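Local atomic coordinates of uncharacterized protein Sortase B (Clostridium perfringens, PDB entry 5YFK), a protein that probably acts as a class B sortase, a cysteine transpeptidase that cleaves the sorting signal of surface proteins and joins them to the cell wall. Residues 89-97 with 109-120. The protein carries 1 engineered substitution. Residues are numbered along the deposited sequence; the frame is centred on the assembly and turned at random.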
ATOM      1  N   SER A  89      19.154  -3.291   4.765  1.00 32.72           N
ATOM      2  CA  SER A  89      18.418  -2.245   5.454  1.00 24.91           C
ATOM      3  C   SER A  89      17.485  -2.871   6.454  1.00 27.39           C
ATOM      4  O   SER A  89      16.842  -3.884   6.170  1.00 37.05           O
ATOM      5  CB  SER A  89      17.630  -1.401   4.456  1.00 33.11           C
ATOM      6  OG  SER A  89      16.662  -0.599   5.120  1.00 31.04           O
ATOM      7  N   PHE A  90      17.333  -2.207   7.592  1.00 28.20           N
ATOM      8  CA  PHE A  90      16.388  -2.630   8.603  1.00 30.04           C
ATOM      9  C   PHE A  90      14.980  -2.168   8.272  1.00 27.85           C
ATOM     10  O   PHE A  90      14.032  -2.915   8.464  1.00 28.54           O
ATOM     11  CB  PHE A  90      16.831  -2.125   9.969  1.00 35.81           C
ATOM     12  CG  PHE A  90      18.115  -2.752  10.429  1.00 47.84           C
ATOM     13  CD1 PHE A  90      19.327  -2.196  10.044  1.00 62.47           C
ATOM     14  CD2 PHE A  90      18.109  -4.070  10.876  1.00 50.10           C
ATOM     15  CE1 PHE A  90      20.519  -2.853  10.300  1.00 59.77           C
ATOM     16  CE2 PHE A  90      19.294  -4.740  11.122  1.00 59.59           C
ATOM     17  CZ  PHE A  90      20.502  -4.126  10.842  1.00 63.34           C
ATOM     18  N   SER A  91      14.857  -0.962   7.725  1.00 25.83           N
ATOM     19  CA  SER A  91      13.549  -0.424   7.372  1.00 29.08           C
ATOM     20  C   SER A  91      12.988  -1.119   6.135  1.00 29.80           C
ATOM     21  O   SER A  91      11.780  -1.119   5.913  1.00 24.30           O
ATOM     22  CB  SER A  91      13.656   1.066   7.109  1.00 32.09           C
ATOM     23  OG  SER A  91      13.911   1.738   8.318  1.00 41.05           O
ATOM     24  N   GLY A  92      13.878  -1.593   5.270  1.00 26.04           N
ATOM     25  CA  GLY A  92      13.461  -2.153   3.981  1.00 23.07           C
ATOM     26  C   GLY A  92      12.751  -1.144   3.087  1.00 19.00           C
ATOM     27  O   GLY A  92      13.152   0.019   2.971  1.00 20.42           O
ATOM     28  N   SER A  93      11.817  -1.651   2.303  1.00 19.12           N
ATOM     29  CA  SER A  93      11.133  -0.850   1.305  1.00 19.28           C
ATOM     30  C   SER A  93       9.640  -1.122   1.396  1.00 15.84           C
ATOM     31  O   SER A  93       9.203  -2.096   2.032  1.00 18.89           O
ATOM     32  CB  SER A  93      11.650  -1.164  -0.105  1.00 22.73           C
ATOM     33  OG  SER A  93      13.058  -0.989  -0.187  1.00 24.67           O
ATOM     34  N   ILE A  94       8.851  -0.257   0.769  1.00 13.85           N
ATOM     35  CA  ILE A  94       7.429  -0.591   0.566  1.00 14.10           C
ATOM     36  C   ILE A  94       7.315  -1.412  -0.713  1.00 14.09           C
ATOM     37  O   ILE A  94       7.897  -1.042  -1.749  1.00 17.48           O
ATOM     38  CB  ILE A  94       6.585   0.667   0.420  1.00 14.47           C
ATOM     39  CG1 ILE A  94       6.849   1.627   1.582  1.00 13.42           C
ATOM     40  CG2 ILE A  94       5.102   0.302   0.335  1.00 14.10           C
ATOM     41  CD1 ILE A  94       6.707   1.045   2.972  1.00 14.96           C
ATOM     42  N   PHE A  95       6.713  -2.594  -0.612  1.00 14.28           N
ATOM     43  CA  PHE A  95       6.681  -3.503  -1.764  1.00 16.06           C
ATOM     44  C   PHE A  95       5.341  -4.140  -2.028  1.00 12.32           C
ATOM     45  O   PHE A  95       4.567  -4.449  -1.118  1.00 16.40           O
ATOM     46  CB  PHE A  95       7.784  -4.571  -1.666  1.00 14.05           C
ATOM     47  CG  PHE A  95       7.662  -5.483  -0.481  1.00 15.40           C
ATOM     48  CD1 PHE A  95       8.244  -5.158   0.722  1.00 14.70           C
ATOM     49  CD2 PHE A  95       6.987  -6.687  -0.581  1.00 14.66           C
ATOM     50  CE1 PHE A  95       8.074  -5.970   1.834  1.00 17.27           C
ATOM     51  CE2 PHE A  95       6.887  -7.540   0.501  1.00 14.68           C
ATOM     52  CZ  PHE A  95       7.513  -7.220   1.684  1.00 17.31           C
ATOM     53  N   VAL A  96       5.076  -4.311  -3.316  1.00 15.01           N
ATOM     54  CA  VAL A  96       3.885  -5.000  -3.787  1.00 16.51           C
ATOM     55  C   VAL A  96       4.150  -6.506  -3.843  1.00 20.13           C
ATOM     56  O   VAL A  96       5.280  -6.968  -4.087  1.00 19.48           O
ATOM     57  CB  VAL A  96       3.379  -4.454  -5.151  1.00 20.25           C
ATOM     58  CG1 VAL A  96       4.483  -4.461  -6.191  1.00 24.87           C
ATOM     59  CG2 VAL A  96       2.153  -5.224  -5.632  1.00 25.92           C
ATOM     60  N   ASP A  97       3.120  -7.262  -3.507  1.00 14.80           N
ATOM     61  CA  ASP A  97       3.199  -8.714  -3.496  1.00 15.75           C
ATOM     62  C   ASP A  97       3.872  -9.238  -4.750  1.00 17.53           C
ATOM     63  O   ASP A  97       3.515  -8.838  -5.864  1.00 15.73           O
ATOM     64  CB  ASP A  97       1.792  -9.297  -3.415  1.00 18.98           C
ATOM     65  CG  ASP A  97       1.785 -10.764  -3.017  1.00 22.57           C
ATOM     66  OD1 ASP A  97       1.535 -11.069  -1.829  1.00 27.14           O
ATOM     67  OD2 ASP A  97       2.165 -11.596  -3.853  1.00 24.80           O
ATOM     68  N   VAL A 109      -1.746  -5.736  -3.560  1.00 13.90           N
ATOM     69  CA  VAL A 109      -1.406  -5.950  -2.163  1.00 13.45           C
ATOM     70  C   VAL A 109      -0.031  -5.427  -1.878  1.00 12.04           C
ATOM     71  O   VAL A 109       0.941  -5.807  -2.543  1.00 13.70           O
ATOM     72  CB  VAL A 109      -1.477  -7.445  -1.795  1.00 12.92           C
ATOM     73  CG1 VAL A 109      -0.973  -7.683  -0.380  1.00 14.09           C
ATOM     74  CG2 VAL A 109      -2.900  -7.940  -1.951  1.00 11.63           C
ATOM     75  N   VAL A 110       0.054  -4.532  -0.892  1.00 13.94           N
ATOM     76  CA  VAL A 110       1.281  -3.819  -0.631  1.00 11.53           C
ATOM     77  C   VAL A 110       1.655  -3.979   0.847  1.00 12.42           C
ATOM     78  O   VAL A 110       0.792  -3.835   1.725  1.00 13.25           O
ATOM     79  CB  VAL A 110       1.133  -2.318  -0.998  1.00 11.70           C
ATOM     80  CG1 VAL A 110       2.395  -1.535  -0.714  1.00 11.01           C
ATOM     81  CG2 VAL A 110       0.721  -2.169  -2.453  1.00 14.10           C
ATOM     82  N   TYR A 111       2.950  -4.187   1.089  1.00 12.25           N
ATOM     83  CA  TYR A 111       3.508  -4.439   2.422  1.00 12.83           C
ATOM     84  C   TYR A 111       4.510  -3.367   2.789  1.00 13.93           C
ATOM     85  O   TYR A 111       5.240  -2.820   1.931  1.00 14.10           O
ATOM     86  CB  TYR A 111       4.231  -5.784   2.469  1.00 13.28           C
ATOM     87  CG  TYR A 111       3.422  -6.976   2.070  1.00 12.22           C
ATOM     88  CD1 TYR A 111       3.298  -7.343   0.738  1.00 16.43           C
ATOM     89  CD2 TYR A 111       2.761  -7.738   3.026  1.00 19.35           C
ATOM     90  CE1 TYR A 111       2.566  -8.459   0.381  1.00 17.14           C
ATOM     91  CE2 TYR A 111       1.886  -8.743   2.656  1.00 17.07           C
ATOM     92  CZ  TYR A 111       1.856  -9.133   1.340  1.00 16.26           C
ATOM     93  OH  TYR A 111       1.104 -10.200   0.975  1.00 23.78           O
ATOM     94  N   GLY A 112       4.639  -3.145   4.085  1.00 15.27           N
ATOM     95  CA  GLY A 112       5.769  -2.401   4.629  1.00 13.45           C
ATOM     96  C   GLY A 112       5.915  -2.607   6.115  1.00 15.70           C
ATOM     97  O   GLY A 112       4.969  -3.001   6.783  1.00 15.35           O
ATOM     98  N   HIS A 113       7.114  -2.346   6.617  1.00 16.43           N
ATOM     99  CA  HIS A 113       7.442  -2.486   8.026  1.00 18.65           C
ATOM    100  C   HIS A 113       6.683  -1.466   8.883  1.00 15.56           C
ATOM    101  O   HIS A 113       6.411  -0.339   8.439  1.00 13.51           O
ATOM    102  CB  HIS A 113       8.944  -2.273   8.244  1.00 19.56           C
ATOM    103  CG  HIS A 113       9.779  -3.493   7.997  1.00 18.33           C
ATOM    104  ND1 HIS A 113       9.594  -4.669   8.692  1.00 21.44           N
ATOM    105  CD2 HIS A 113      10.921  -3.655   7.288  1.00 27.08           C
ATOM    106  CE1 HIS A 113      10.573  -5.510   8.399  1.00 25.52           C
ATOM    107  NE2 HIS A 113      11.347  -4.944   7.494  1.00 23.05           N
ATOM    108  N   ASN A 114       6.464  -1.842  10.149  1.00 13.91           N
ATOM    109  CA  ASN A 114       6.132  -0.905  11.203  1.00 17.18           C
ATOM    110  C   ASN A 114       7.120  -1.093  12.331  1.00 24.78           C
ATOM    111  O   ASN A 114       6.998  -2.034  13.100  1.00 32.33           O
ATOM    112  CB  ASN A 114       4.713  -1.158  11.695  1.00 17.53           C
ATOM    113  CG  ASN A 114       4.413  -0.473  13.024  1.00 17.50           C
ATOM    114  OD1 ASN A 114       5.083   0.494  13.409  1.00 18.68           O
ATOM    115  ND2 ASN A 114       3.316  -0.874  13.645  1.00 19.14           N
ATOM    116  N   MET A 115       8.185  -0.298  12.317  1.00 31.58           N
ATOM    117  CA  MET A 115       9.314  -0.546  13.196  1.00 47.87           C
ATOM    118  C   MET A 115       9.285   0.337  14.446  1.00 47.59           C
ATOM    119  O   MET A 115      10.235   0.345  15.234  1.00 52.45           O
ATOM    120  CB  MET A 115      10.622  -0.368  12.423  1.00 66.04           C
ATOM    121  CG  MET A 115      10.943  -1.544  11.513  1.00 69.72           C
ATOM    122  SD  MET A 115      12.613  -1.474  10.849  1.00105.42           S
ATOM    123  CE  MET A 115      13.591  -1.447  12.354  1.00 97.15           C
ATOM    124  N   ARG A 116       8.142   0.973  14.683  1.00 36.60           N
ATOM    125  CA  ARG A 116       7.832   1.594  15.979  1.00 42.59           C
ATOM    126  C   ARG A 116       8.587   2.904  16.147  1.00 39.97           C
ATOM    127  O   ARG A 116       8.525   3.530  17.197  1.00 40.42           O
ATOM    128  CB  ARG A 116       8.150   0.649  17.145  1.00 36.77           C
ATOM    129  CG  ARG A 116       7.217  -0.550  17.234  1.00 48.86           C
ATOM    130  CD  ARG A 116       6.709  -0.772  18.656  1.00 54.08           C
ATOM    131  NE  ARG A 116       5.419  -0.122  18.898  1.00 63.92           N
ATOM    132  CZ  ARG A 116       4.666  -0.324  19.979  1.00 68.57           C
ATOM    133  NH1 ARG A 116       5.063  -1.175  20.919  1.00 58.45           N
ATOM    134  NH2 ARG A 116       3.509   0.320  20.118  1.00 62.19           N
ATOM    135  N   ASN A 117       9.177   3.382  15.063  1.00 35.95           N
ATOM    136  CA  ASN A 117       9.817   4.686  15.056  1.00 35.23           C
ATOM    137  C   ASN A 117       9.167   5.612  14.032  1.00 31.72           C
ATOM    138  O   ASN A 117       9.820   6.501  13.477  1.00 28.39           O
ATOM    139  CB  ASN A 117      11.288   4.532  14.719  1.00 43.29           C
ATOM    140  CG  ASN A 117      11.508   4.271  13.250  1.00 49.27           C
ATOM    141  OD1 ASN A 117      10.928   3.343  12.699  1.00 43.58           O
ATOM    142  ND2 ASN A 117      12.155   5.210  12.578  1.00 54.80           N
ATOM    143  N   ASP A 118       7.895   5.378  13.741  1.00 21.16           N
ATOM    144  CA  ASP A 118       7.146   6.324  12.920  1.00 24.87           C
ATOM    145  C   ASP A 118       7.679   6.433  11.486  1.00 22.44           C
ATOM    146  O   ASP A 118       7.831   7.526  10.943  1.00 25.75           O
ATOM    147  CB  ASP A 118       7.195   7.696  13.582  1.00 29.94           C
ATOM    148  CG  ASP A 118       5.976   8.525  13.282  1.00 26.05           C
ATOM    149  OD1 ASP A 118       5.030   7.968  12.705  1.00 26.37           O
ATOM    150  OD2 ASP A 118       5.996   9.740  13.575  1.00 33.23           O
ATOM    151  N   THR A 119       8.039   5.301  10.887  1.00 19.62           N
ATOM    152  CA  THR A 119       8.496   5.287   9.497  1.00 20.80           C
ATOM    153  C   THR A 119       7.882   4.126   8.715  1.00 13.92           C
ATOM    154  O   THR A 119       7.336   3.224   9.306  1.00 13.69           O
ATOM    155  CB  THR A 119      10.027   5.154   9.394  1.00 21.93           C
ATOM    156  OG1 THR A 119      10.450   3.923  10.001  1.00 26.88           O
ATOM    157  CG2 THR A 119      10.709   6.336  10.074  1.00 35.91           C
ATOM    158  N   MET A 120       8.025   4.172   7.390  1.00 12.47           N
ATOM    159  CA  MET A 120       7.492   3.137   6.481  1.00 11.42           C
ATOM    160  C   MET A 120       5.976   3.078   6.651  1.00 13.90           C
ATOM    161  O   MET A 120       5.314   4.107   6.476  1.00 15.05           O
ATOM    162  CB  MET A 120       8.160   1.798   6.684  1.00 15.34           C
ATOM    163  CG  MET A 120       9.692   1.889   6.600  1.00 19.39           C
ATOM    164  SD  MET A 120      10.388   2.912   5.262  1.00 25.09           S
ATOM    165  CE  MET A 120      10.161   1.875   3.828  1.00 22.61           C
TER
HETATM  166  O   HOH W   1       9.307  -1.427   4.857  1.00 21.08           O
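Phe-95 and Tyr-111 face each other as a hydrogen-bonded pair in the antiparallel hairpin of strands 94-96 and 107-111, part of the sortase beta-barrel. Backbone hydrogen bonds run both ways between them, Tyr-111 N to Phe-95 O measuring 2.7 Å, and Asp-97 N extends the pairing to Val-109 O. Beyond Gly-112 the two chains separate, and one water bridges the gap, donating to Ser-91 O and Ser-93 O and accepting from His-113 N at 3.0 Å.

Among the aromatics, Tyr-111 CB sits over one face of the Phe-95 ring, a CH-pi contact 3.9 Å from its centroid; the two rings, their planes at 25°, are so far offset that little of one lies over the other. On the Val-96 and Val-110 face, Ile-94 CG2 presses tightly on Val-110 CG1 at 3.4 Å, while Ile-94 CD1 meets Met-120 CE; the Met-120 chain, bent at chi2 (-43°) and chi3 (-76°), brings CE there.

His-113, the predicted proton donor/acceptor near the engineered Ser-209, turns its CD2 edge to Ser-91 O, in the ring plane at 3.0 Å, and its NE2 is hydrogen-bonded to Leu-80 O. At the hairpin's other end, Tyr-111 OH donates to the anti lone pair of Asp-97 OD1 at 3.0 Å, while Asp-97 OD2 accepts from Glu-99 N.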